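Local coordinates for protein cycloalternan-forming enzyme (Listeria monocytogenes serovar 1/2a, PDB 5F7U) that belongs to glycoside hydrolase family 31, built around a TIM-barrel domain, and holds glycans in several pockets, at residues S600-S605 with A633-D638; A629-G634 with Q659-K664. The protein carries 1 engineered substitution. One frame throughout, in Å; residues are numbered along the deposited sequence.

Interaction 1: residues S600-S605 with A633-D638; sequences SGDQTS and AGFTGD. With GLC (alpha-D-glucopyranose), chain F; GLC (alpha-D-glucopyranose), chain B.
The hydroxyl of S605 is the best-held polar atom here, with two hydrogen bonds. S605 OG donates to A633 O at 2.6 Å, in the carbonyl plane and on a lone pair. R673 donates to it from outside the two segments and also bonds G634 O. S605 OG lies beside its own backbone N, anti to the carbonyl carbon (chi1 -67°), which aims it at A633 O, in the loop A633-D638. The backbones add two bonds. S605 N reaches T636 O at 2.9 Å, nearly along the C=O axis but bent at the hydrogen (138°). F635 N meets Q603 O at 3.2 Å, from above the carbonyl plane. A water accepts from both Q603 N and F635 N, bridging the two loops. T604 and T636 form a single bridge, and T604 CA gives a CH...O contact to T636 O. At G634 a CB would run into T604 O, so the absent side chain lets the loops close. Beyond the bridge, D602 and F635 meet obliquely, carboxylate and ring planes 13° apart. D602 OD1 lies 3.3 Å from F635 CZ. D602 OD1 also accepts a short bond of 2.5 Å from O2 of the chain F glucose. F635 CE2 touches C3 of the chain F glucose at 3.7 Å. R586 makes a long, weak ion pair with D602 OD2, which may help keep the carboxylate charged. D602 and F635 line the glycan pocket at the C-terminal ends of the (beta/alpha)8 barrel strands, where TIM barrels place their binding sites.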
ATOM      1  N   SER A 600      -7.471   4.104  -2.580  1.00 12.12           N
ATOM      2  CA  SER A 600      -7.403   4.994  -1.414  1.00 12.40           C
ATOM      3  C   SER A 600      -8.661   5.833  -1.150  1.00 12.64           C
ATOM      4  O   SER A 600      -8.674   6.680  -0.254  1.00 13.03           O
ATOM      5  CB  SER A 600      -6.152   5.868  -1.529  1.00 12.52           C
ATOM      6  OG  SER A 600      -6.320   6.808  -2.584  1.00 12.95           O
ATOM      7  N   GLY A 601      -9.735   5.586  -1.896  1.00 12.87           N
ATOM      8  CA  GLY A 601     -11.013   6.218  -1.581  1.00 13.09           C
ATOM      9  C   GLY A 601     -11.190   7.629  -2.106  1.00 13.44           C
ATOM     10  O   GLY A 601     -10.640   7.991  -3.145  1.00 13.52           O
ATOM     11  N   ASP A 602     -11.967   8.432  -1.376  1.00 13.74           N
ATOM     12  CA  ASP A 602     -12.583   9.633  -1.951  1.00 14.28           C
ATOM     13  C   ASP A 602     -11.771  10.840  -1.551  1.00 14.88           C
ATOM     14  O   ASP A 602     -11.801  11.241  -0.381  1.00 14.97           O
ATOM     15  CB  ASP A 602     -14.014   9.800  -1.419  1.00 14.50           C
ATOM     16  CG  ASP A 602     -14.945   8.648  -1.819  1.00 15.05           C
ATOM     17  OD1 ASP A 602     -14.674   7.938  -2.800  1.00 14.89           O
ATOM     18  OD2 ASP A 602     -15.968   8.444  -1.128  1.00 15.64           O
ATOM     19  N   GLN A 603     -11.054  11.404  -2.520  1.00 15.22           N
ATOM     20  CA  GLN A 603     -10.138  12.523  -2.274  1.00 16.28           C
ATOM     21  C   GLN A 603     -10.328  13.651  -3.287  1.00 17.29           C
ATOM     22  O   GLN A 603     -10.871  13.461  -4.378  1.00 18.87           O
ATOM     23  CB  GLN A 603      -8.675  12.043  -2.251  1.00 16.69           C
ATOM     24  CG  GLN A 603      -8.437  10.911  -1.251  1.00 17.44           C
ATOM     25  CD  GLN A 603      -6.988  10.492  -1.192  1.00 18.01           C
ATOM     26  OE1 GLN A 603      -6.607   9.505  -1.819  1.00 18.82           O
ATOM     27  NE2 GLN A 603      -6.157  11.283  -0.506  1.00 18.14           N
ATOM     28  N   THR A 604      -9.874  14.839  -2.933  1.00 17.70           N
ATOM     29  CA  THR A 604     -10.029  15.994  -3.831  1.00 17.19           C
ATOM     30  C   THR A 604      -8.841  16.168  -4.774  1.00 15.99           C
ATOM     31  O   THR A 604      -7.745  15.646  -4.538  1.00 15.55           O
ATOM     32  CB  THR A 604     -10.232  17.307  -3.064  1.00 18.20           C
ATOM     33  OG1 THR A 604      -9.171  17.459  -2.123  1.00 19.39           O
ATOM     34  CG2 THR A 604     -11.560  17.327  -2.321  1.00 19.35           C
ATOM     35  N   SER A 605      -9.067  16.923  -5.841  1.00 14.91           N
ATOM     36  CA  SER A 605      -8.025  17.185  -6.849  1.00 14.33           C
ATOM     37  C   SER A 605      -7.094  18.303  -6.391  1.00 14.27           C
ATOM     38  O   SER A 605      -7.084  19.414  -6.951  1.00 14.32           O
ATOM     39  CB  SER A 605      -8.665  17.493  -8.206  1.00 14.21           C
ATOM     40  OG  SER A 605      -9.313  16.318  -8.688  1.00 13.81           O
ATOM     41  N   ALA A 633      -4.883  12.136  -9.524  1.00 12.61           N
ATOM     42  CA  ALA A 633      -5.260  13.561  -9.536  1.00 12.88           C
ATOM     43  C   ALA A 633      -6.566  13.901  -8.826  1.00 12.96           C
ATOM     44  O   ALA A 633      -7.028  15.020  -8.956  1.00 13.07           O
ATOM     45  CB  ALA A 633      -5.231  14.146 -10.958  1.00 12.92           C
ATOM     46  N   GLY A 634      -7.131  12.948  -8.072  1.00 12.98           N
ATOM     47  CA  GLY A 634      -8.356  13.173  -7.258  1.00 12.81           C
ATOM     48  C   GLY A 634      -9.612  12.998  -8.091  1.00 13.35           C
ATOM     49  O   GLY A 634      -9.600  13.268  -9.294  1.00 13.33           O
ATOM     50  N   PHE A 635     -10.706  12.551  -7.468  1.00 13.66           N
ATOM     51  CA  PHE A 635     -11.912  12.251  -8.258  1.00 14.36           C
ATOM     52  C   PHE A 635     -12.984  13.342  -8.167  1.00 15.35           C
ATOM     53  O   PHE A 635     -13.973  13.314  -8.901  1.00 15.05           O
ATOM     54  CB  PHE A 635     -12.460  10.844  -7.959  1.00 13.89           C
ATOM     55  CG  PHE A 635     -13.485  10.762  -6.831  1.00 14.26           C
ATOM     56  CD1 PHE A 635     -13.345  11.473  -5.617  1.00 14.48           C
ATOM     57  CD2 PHE A 635     -14.580   9.901  -6.970  1.00 14.29           C
ATOM     58  CE1 PHE A 635     -14.320  11.355  -4.611  1.00 14.84           C
ATOM     59  CE2 PHE A 635     -15.536   9.762  -5.950  1.00 14.53           C
ATOM     60  CZ  PHE A 635     -15.407  10.497  -4.777  1.00 14.62           C
ATOM     61  N   THR A 636     -12.774  14.299  -7.269  1.00 16.49           N
ATOM     62  CA  THR A 636     -13.767  15.355  -7.034  1.00 18.27           C
ATOM     63  C   THR A 636     -13.091  16.669  -6.641  1.00 18.79           C
ATOM     64  O   THR A 636     -11.880  16.727  -6.516  1.00 17.22           O
ATOM     65  CB  THR A 636     -14.814  14.915  -5.976  1.00 19.27           C
ATOM     66  OG1 THR A 636     -15.960  15.784  -6.063  1.00 21.72           O
ATOM     67  CG2 THR A 636     -14.245  14.894  -4.564  1.00 19.37           C
ATOM     68  N   GLY A 637     -13.902  17.713  -6.461  1.00 20.39           N
ATOM     69  CA  GLY A 637     -13.403  19.053  -6.237  1.00 21.96           C
ATOM     70  C   GLY A 637     -13.260  19.721  -7.578  1.00 23.31           C
ATOM     71  O   GLY A 637     -13.611  19.135  -8.617  1.00 25.75           O
ATOM     72  N   ASP A 638     -12.710  20.926  -7.573  1.00 23.03           N
ATOM     73  CA  ASP A 638     -12.455  21.641  -8.821  1.00 23.15           C
ATOM     74  C   ASP A 638     -11.503  20.806  -9.679  1.00 20.91           C
ATOM     75  O   ASP A 638     -10.641  20.076  -9.147  1.00 20.08           O
ATOM     76  CB  ASP A 638     -11.876  23.028  -8.540  1.00 25.83           C
ATOM     77  CG  ASP A 638     -12.904  23.986  -7.911  1.00 28.25           C
ATOM     78  OD1 ASP A 638     -14.131  23.809  -8.104  1.00 29.93           O
ATOM     79  OD2 ASP A 638     -12.463  24.938  -7.241  1.00 29.99           O
TER
HETATM   80  C1  GLC F   2     -18.211   5.864  -3.326  1.00 24.23           C
HETATM   81  C2  GLC F   2     -16.836   5.544  -3.953  1.00 22.22           C
HETATM   82  C3  GLC F   2     -16.579   6.310  -5.266  1.00 21.59           C
HETATM   83  C4  GLC F   2     -17.749   6.106  -6.242  1.00 21.87           C
HETATM   84  C5  GLC F   2     -19.104   6.267  -5.538  1.00 23.14           C
HETATM   85  C6  GLC F   2     -20.292   5.918  -6.420  1.00 23.44           C
HETATM   86  O2  GLC F   2     -15.799   5.681  -2.977  1.00 22.18           O
HETATM   87  O3  GLC F   2     -15.366   5.868  -5.902  1.00 19.32           O
HETATM   88  O4  GLC F   2     -17.658   7.050  -7.325  1.00 19.95           O
HETATM   89  O5  GLC F   2     -19.212   5.524  -4.307  1.00 23.37           O
HETATM   90  O6  GLC F   2     -21.466   6.303  -5.677  1.00 24.60           O
HETATM   91  C1  GLC B   1     -20.648   9.540  -0.158  1.00 38.74           C
HETATM   92  C2  GLC B   1     -20.379   8.076   0.214  1.00 36.33           C
HETATM   93  C3  GLC B   1     -19.176   7.510  -0.553  1.00 33.93           C
HETATM   94  C4  GLC B   1     -19.390   7.623  -2.068  1.00 32.96           C
HETATM   95  C5  GLC B   1     -19.682   9.110  -2.381  1.00 36.21           C
HETATM   96  C6  GLC B   1     -20.016   9.372  -3.842  1.00 36.33           C
HETATM   97  O1  GLC B   1     -19.624  10.386   0.384  1.00 43.14           O
HETATM   98  O2  GLC B   1     -20.135   7.989   1.617  1.00 35.20           O
HETATM   99  O3  GLC B   1     -18.953   6.160  -0.149  1.00 33.34           O
HETATM  100  O4  GLC B   1     -18.215   7.218  -2.810  1.00 27.21           O
HETATM  101  O5  GLC B   1     -20.730   9.709  -1.587  1.00 38.79           O
HETATM  102  O6  GLC B   1     -18.845   9.997  -4.359  1.00 36.91           O
HETATM  103  O   HOH W   1     -10.272  10.613  -5.238  1.00 12.32           O
HETATM  104  O   HOH W   2      -9.533  20.779  -6.634  1.00 26.93           O

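Interaction 2: residues A629-G634 with Q659-K664; sequences AWDMAG and QFHSEK. With GLC (alpha-D-glucopyranose), chain F; GLC (alpha-D-glucopyranose), chain B.
Hydrogen bonds from the Q659 amide make the main polar contact. Q659 NE2 donates to D631 OD1 at 2.9 Å along an almost straight line (178°). The carboxylate takes it on the anti lone pair of OD1, and OD1 lies in the amide plane. Q659 NE2 also reaches W630 O at 3.2 Å, but bent and from above the carbonyl plane. Q659 CG is anti to the backbone N, and a bend at chi2 (-110°) lays the amide alongside the D631 carboxylate, the two planes 40° apart. M632 N donates to Q659 O at 3.1 Å, nearly straight. These bonds join strands 628-631 and 657-660, the last two of the parallel eight-stranded barrel, linked by helix 642-653 in a beta-alpha-beta unit. A type II turn runs from D631 to G634, closed by the bond from G634 N to D631 O. Waters add bridges: one donates to D631 OD1 and Q659 OE1, another joins M632 O to H661 N. Apolar contact is small, with M632 CG against F660 CB at 3.7 Å, the two side chains running alongside. D631 and H661 also run alongside, with OD1 against H661 CB and OD2 at the edge of the H661 ring. The sugar contacts come from the loop after strand 657-660. H661 NE2 donates to O4 of the chain F glucose at 2.9 Å and also bonds its O3. E663 OE2 accepts from O6 of the chain B glucose at 3.0 Å, while its OE1 pairs with K664 NZ in a salt bridge.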
ATOM      1  N   ALA A 629      -4.241   1.121  -5.366  1.00 11.56           N
ATOM      2  CA  ALA A 629      -4.566   2.138  -6.367  1.00 11.77           C
ATOM      3  C   ALA A 629      -4.974   3.428  -5.688  1.00 12.02           C
ATOM      4  O   ALA A 629      -5.292   3.446  -4.505  1.00 11.70           O
ATOM      5  CB  ALA A 629      -5.729   1.676  -7.236  1.00 11.99           C
ATOM      6  N   TRP A 630      -5.037   4.486  -6.489  1.00 12.06           N
ATOM      7  CA  TRP A 630      -5.685   5.733  -6.080  1.00 12.48           C
ATOM      8  C   TRP A 630      -6.353   6.331  -7.305  1.00 12.79           C
ATOM      9  O   TRP A 630      -6.020   5.951  -8.435  1.00 12.94           O
ATOM     10  CB  TRP A 630      -4.671   6.704  -5.442  1.00 12.68           C
ATOM     11  CG  TRP A 630      -3.606   7.238  -6.393  1.00 13.00           C
ATOM     12  CD1 TRP A 630      -2.703   6.495  -7.134  1.00 13.44           C
ATOM     13  CD2 TRP A 630      -3.320   8.609  -6.674  1.00 13.45           C
ATOM     14  NE1 TRP A 630      -1.894   7.335  -7.878  1.00 13.75           N
ATOM     15  CE2 TRP A 630      -2.237   8.635  -7.606  1.00 13.59           C
ATOM     16  CE3 TRP A 630      -3.857   9.824  -6.224  1.00 13.39           C
ATOM     17  CZ2 TRP A 630      -1.699   9.842  -8.117  1.00 13.84           C
ATOM     18  CZ3 TRP A 630      -3.305  11.040  -6.718  1.00 13.67           C
ATOM     19  CH2 TRP A 630      -2.246  11.025  -7.659  1.00 13.69           C
ATOM     20  N   ASP A 631      -7.309   7.240  -7.089  1.00 12.71           N
ATOM     21  CA  ASP A 631      -7.893   8.002  -8.191  1.00 12.91           C
ATOM     22  C   ASP A 631      -6.873   9.073  -8.592  1.00 12.86           C
ATOM     23  O   ASP A 631      -6.747  10.069  -7.893  1.00 13.12           O
ATOM     24  CB  ASP A 631      -9.209   8.692  -7.747  1.00 13.13           C
ATOM     25  CG  ASP A 631     -10.262   7.715  -7.193  1.00 13.24           C
ATOM     26  OD1 ASP A 631     -10.264   6.528  -7.535  1.00 13.09           O
ATOM     27  OD2 ASP A 631     -11.122   8.164  -6.405  1.00 13.44           O
ATOM     28  N   MET A 632      -6.126   8.854  -9.677  1.00 12.74           N
ATOM     29  CA  MET A 632      -5.023   9.765 -10.015  1.00 12.92           C
ATOM     30  C   MET A 632      -5.549  11.192 -10.190  1.00 12.81           C
ATOM     31  O   MET A 632      -6.564  11.412 -10.862  1.00 12.45           O
ATOM     32  CB  MET A 632      -4.222   9.278 -11.237  1.00 14.14           C
ATOM     33  CG  MET A 632      -5.034   9.016 -12.492  1.00 14.91           C
ATOM     34  SD  MET A 632      -3.974   9.105 -13.954  1.00 16.40           S
ATOM     35  CE  MET A 632      -3.997  10.874 -14.166  1.00 16.81           C
ATOM     36  N   ALA A 633      -4.883  12.136  -9.524  1.00 12.61           N
ATOM     37  CA  ALA A 633      -5.260  13.561  -9.536  1.00 12.88           C
ATOM     38  C   ALA A 633      -6.566  13.901  -8.826  1.00 12.96           C
ATOM     39  O   ALA A 633      -7.028  15.020  -8.956  1.00 13.07           O
ATOM     40  CB  ALA A 633      -5.231  14.146 -10.958  1.00 12.92           C
ATOM     41  N   GLY A 634      -7.131  12.948  -8.072  1.00 12.98           N
ATOM     42  CA  GLY A 634      -8.356  13.173  -7.258  1.00 12.81           C
ATOM     43  C   GLY A 634      -9.612  12.998  -8.091  1.00 13.35           C
ATOM     44  O   GLY A 634      -9.600  13.268  -9.294  1.00 13.33           O
ATOM     45  N   GLN A 659      -5.111   4.071 -12.227  1.00 11.99           N
ATOM     46  CA  GLN A 659      -6.574   4.181 -12.433  1.00 12.06           C
ATOM     47  C   GLN A 659      -7.009   5.645 -12.357  1.00 11.91           C
ATOM     48  O   GLN A 659      -6.647   6.335 -11.396  1.00 11.91           O
ATOM     49  CB  GLN A 659      -7.320   3.381 -11.337  1.00 12.03           C
ATOM     50  CG  GLN A 659      -8.861   3.351 -11.431  1.00 12.72           C
ATOM     51  CD  GLN A 659      -9.601   4.135 -10.352  1.00 12.88           C
ATOM     52  OE1 GLN A 659     -10.823   3.982 -10.215  1.00 13.49           O
ATOM     53  NE2 GLN A 659      -8.896   4.973  -9.581  1.00 12.60           N
ATOM     54  N   PHE A 660      -7.759   6.114 -13.354  1.00 12.08           N
ATOM     55  CA  PHE A 660      -8.443   7.434 -13.239  1.00 12.05           C
ATOM     56  C   PHE A 660      -9.917   7.240 -12.972  1.00 12.20           C
ATOM     57  O   PHE A 660     -10.501   6.211 -13.357  1.00 12.01           O
ATOM     58  CB  PHE A 660      -8.162   8.405 -14.435  1.00 12.45           C
ATOM     59  CG  PHE A 660      -8.752   7.974 -15.767  1.00 13.02           C
ATOM     60  CD1 PHE A 660     -10.124   8.141 -16.042  1.00 13.15           C
ATOM     61  CD2 PHE A 660      -7.923   7.451 -16.783  1.00 13.27           C
ATOM     62  CE1 PHE A 660     -10.657   7.768 -17.280  1.00 13.68           C
ATOM     63  CE2 PHE A 660      -8.455   7.065 -18.023  1.00 13.52           C
ATOM     64  CZ  PHE A 660      -9.825   7.240 -18.276  1.00 13.67           C
ATOM     65  N   HIS A 661     -10.522   8.235 -12.325  1.00 12.17           N
ATOM     66  CA  HIS A 661     -11.904   8.115 -11.853  1.00 12.35           C
ATOM     67  C   HIS A 661     -12.452   9.512 -11.557  1.00 12.50           C
ATOM     68  O   HIS A 661     -11.677  10.478 -11.347  1.00 12.44           O
ATOM     69  CB  HIS A 661     -11.945   7.206 -10.592  1.00 12.11           C
ATOM     70  CG  HIS A 661     -13.321   6.981 -10.042  1.00 12.13           C
ATOM     71  ND1 HIS A 661     -14.393   6.614 -10.831  1.00 12.41           N
ATOM     72  CD2 HIS A 661     -13.803   7.103  -8.779  1.00 12.09           C
ATOM     73  CE1 HIS A 661     -15.478   6.513 -10.075  1.00 12.77           C
ATOM     74  NE2 HIS A 661     -15.147   6.795  -8.823  1.00 12.42           N
ATOM     75  N   SER A 662     -13.781   9.631 -11.571  1.00 12.86           N
ATOM     76  CA  SER A 662     -14.427  10.890 -11.245  1.00 13.11           C
ATOM     77  C   SER A 662     -15.751  10.657 -10.537  1.00 13.58           C
ATOM     78  O   SER A 662     -16.469   9.706 -10.837  1.00 13.56           O
ATOM     79  CB  SER A 662     -14.622  11.772 -12.490  1.00 13.39           C
ATOM     80  OG  SER A 662     -15.316  11.054 -13.504  1.00 13.71           O
ATOM     81  N   GLU A 663     -16.081  11.577  -9.638  1.00 14.01           N
ATOM     82  CA  GLU A 663     -17.259  11.457  -8.782  1.00 15.05           C
ATOM     83  C   GLU A 663     -18.617  11.794  -9.423  1.00 15.64           C
ATOM     84  O   GLU A 663     -19.623  11.105  -9.185  1.00 15.63           O
ATOM     85  CB  GLU A 663     -17.061  12.380  -7.584  1.00 15.88           C
ATOM     86  CG  GLU A 663     -18.202  12.293  -6.587  1.00 17.46           C
ATOM     87  CD  GLU A 663     -18.086  13.302  -5.473  1.00 18.55           C
ATOM     88  OE1 GLU A 663     -18.056  14.532  -5.752  1.00 19.17           O
ATOM     89  OE2 GLU A 663     -18.033  12.843  -4.318  1.00 19.44           O
ATOM     90  N   LYS A 664     -18.679  12.889 -10.177  1.00 16.23           N
ATOM     91  CA  LYS A 664     -19.990  13.486 -10.514  1.00 17.24           C
ATOM     92  C   LYS A 664     -20.805  12.624 -11.471  1.00 17.16           C
ATOM     93  O   LYS A 664     -20.264  12.009 -12.393  1.00 16.84           O
ATOM     94  CB  LYS A 664     -19.835  14.916 -11.048  1.00 18.62           C
ATOM     95  CG  LYS A 664     -19.217  15.921 -10.060  1.00 19.92           C
ATOM     96  CD  LYS A 664     -20.047  16.074  -8.791  1.00 22.01           C
ATOM     97  CE  LYS A 664     -19.537  17.229  -7.940  1.00 24.62           C
ATOM     98  NZ  LYS A 664     -19.391  16.841  -6.505  1.00 26.73           N
TER
HETATM   99  C1  GLC F   2     -18.211   5.864  -3.326  1.00 24.23           C
HETATM  100  C2  GLC F   2     -16.836   5.544  -3.953  1.00 22.22           C
HETATM  101  C3  GLC F   2     -16.579   6.310  -5.266  1.00 21.59           C
HETATM  102  C4  GLC F   2     -17.749   6.106  -6.242  1.00 21.87           C
HETATM  103  C5  GLC F   2     -19.104   6.267  -5.538  1.00 23.14           C
HETATM  104  C6  GLC F   2     -20.292   5.918  -6.420  1.00 23.44           C
HETATM  105  O2  GLC F   2     -15.799   5.681  -2.977  1.00 22.18           O
HETATM  106  O3  GLC F   2     -15.366   5.868  -5.902  1.00 19.32           O
HETATM  107  O4  GLC F   2     -17.658   7.050  -7.325  1.00 19.95           O
HETATM  108  O5  GLC F   2     -19.212   5.524  -4.307  1.00 23.37           O
HETATM  109  O6  GLC F   2     -21.466   6.303  -5.677  1.00 24.60           O
HETATM  110  C1  GLC B   1     -20.648   9.540  -0.158  1.00 38.74           C
HETATM  111  C2  GLC B   1     -20.379   8.076   0.214  1.00 36.33           C
HETATM  112  C3  GLC B   1     -19.176   7.510  -0.553  1.00 33.93           C
HETATM  113  C4  GLC B   1     -19.390   7.623  -2.068  1.00 32.96           C
HETATM  114  C5  GLC B   1     -19.682   9.110  -2.381  1.00 36.21           C
HETATM  115  C6  GLC B   1     -20.016   9.372  -3.842  1.00 36.33           C
HETATM  116  O1  GLC B   1     -19.624  10.386   0.384  1.00 43.14           O
HETATM  117  O2  GLC B   1     -20.135   7.989   1.617  1.00 35.20           O
HETATM  118  O3  GLC B   1     -18.953   6.160  -0.149  1.00 33.34           O
HETATM  119  O4  GLC B   1     -18.215   7.218  -2.810  1.00 27.21           O
HETATM  120  O5  GLC B   1     -20.730   9.709  -1.587  1.00 38.79           O
HETATM  121  O6  GLC B   1     -18.845   9.997  -4.359  1.00 36.91           O
HETATM  122  O   HOH W   3      -3.859   5.731 -10.259  1.00 15.86           O
HETATM  123  O   HOH W   4     -12.068   4.414  -7.691  1.00 14.11           O
HETATM  124  O   HOH W   5      -8.947  10.120 -10.841  1.00 12.62           O

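Both interactions are largely buried in the TIM-barrel domain, their centres about 6 Å apart, and they share A633 and G634. Interaction 2 lies deeper in the barrel wall, and all its touching residues are buried. Interaction 1 joins two loops beyond the strand ends and reaches the surface at D638. Its bonds across the segments come from backbone N-H groups and a serine hydroxyl, whereas interaction 2 adds a side-chain amide, which bonds a carboxylate and a backbone carbonyl, to a single backbone bond. The two meet where T636 OG1 and F635 O approach E663, probably by hydrogen bonds. Each contributes residues to the same glycan pocket: D602 and F635 from interaction 1, H661 and E663 from interaction 2.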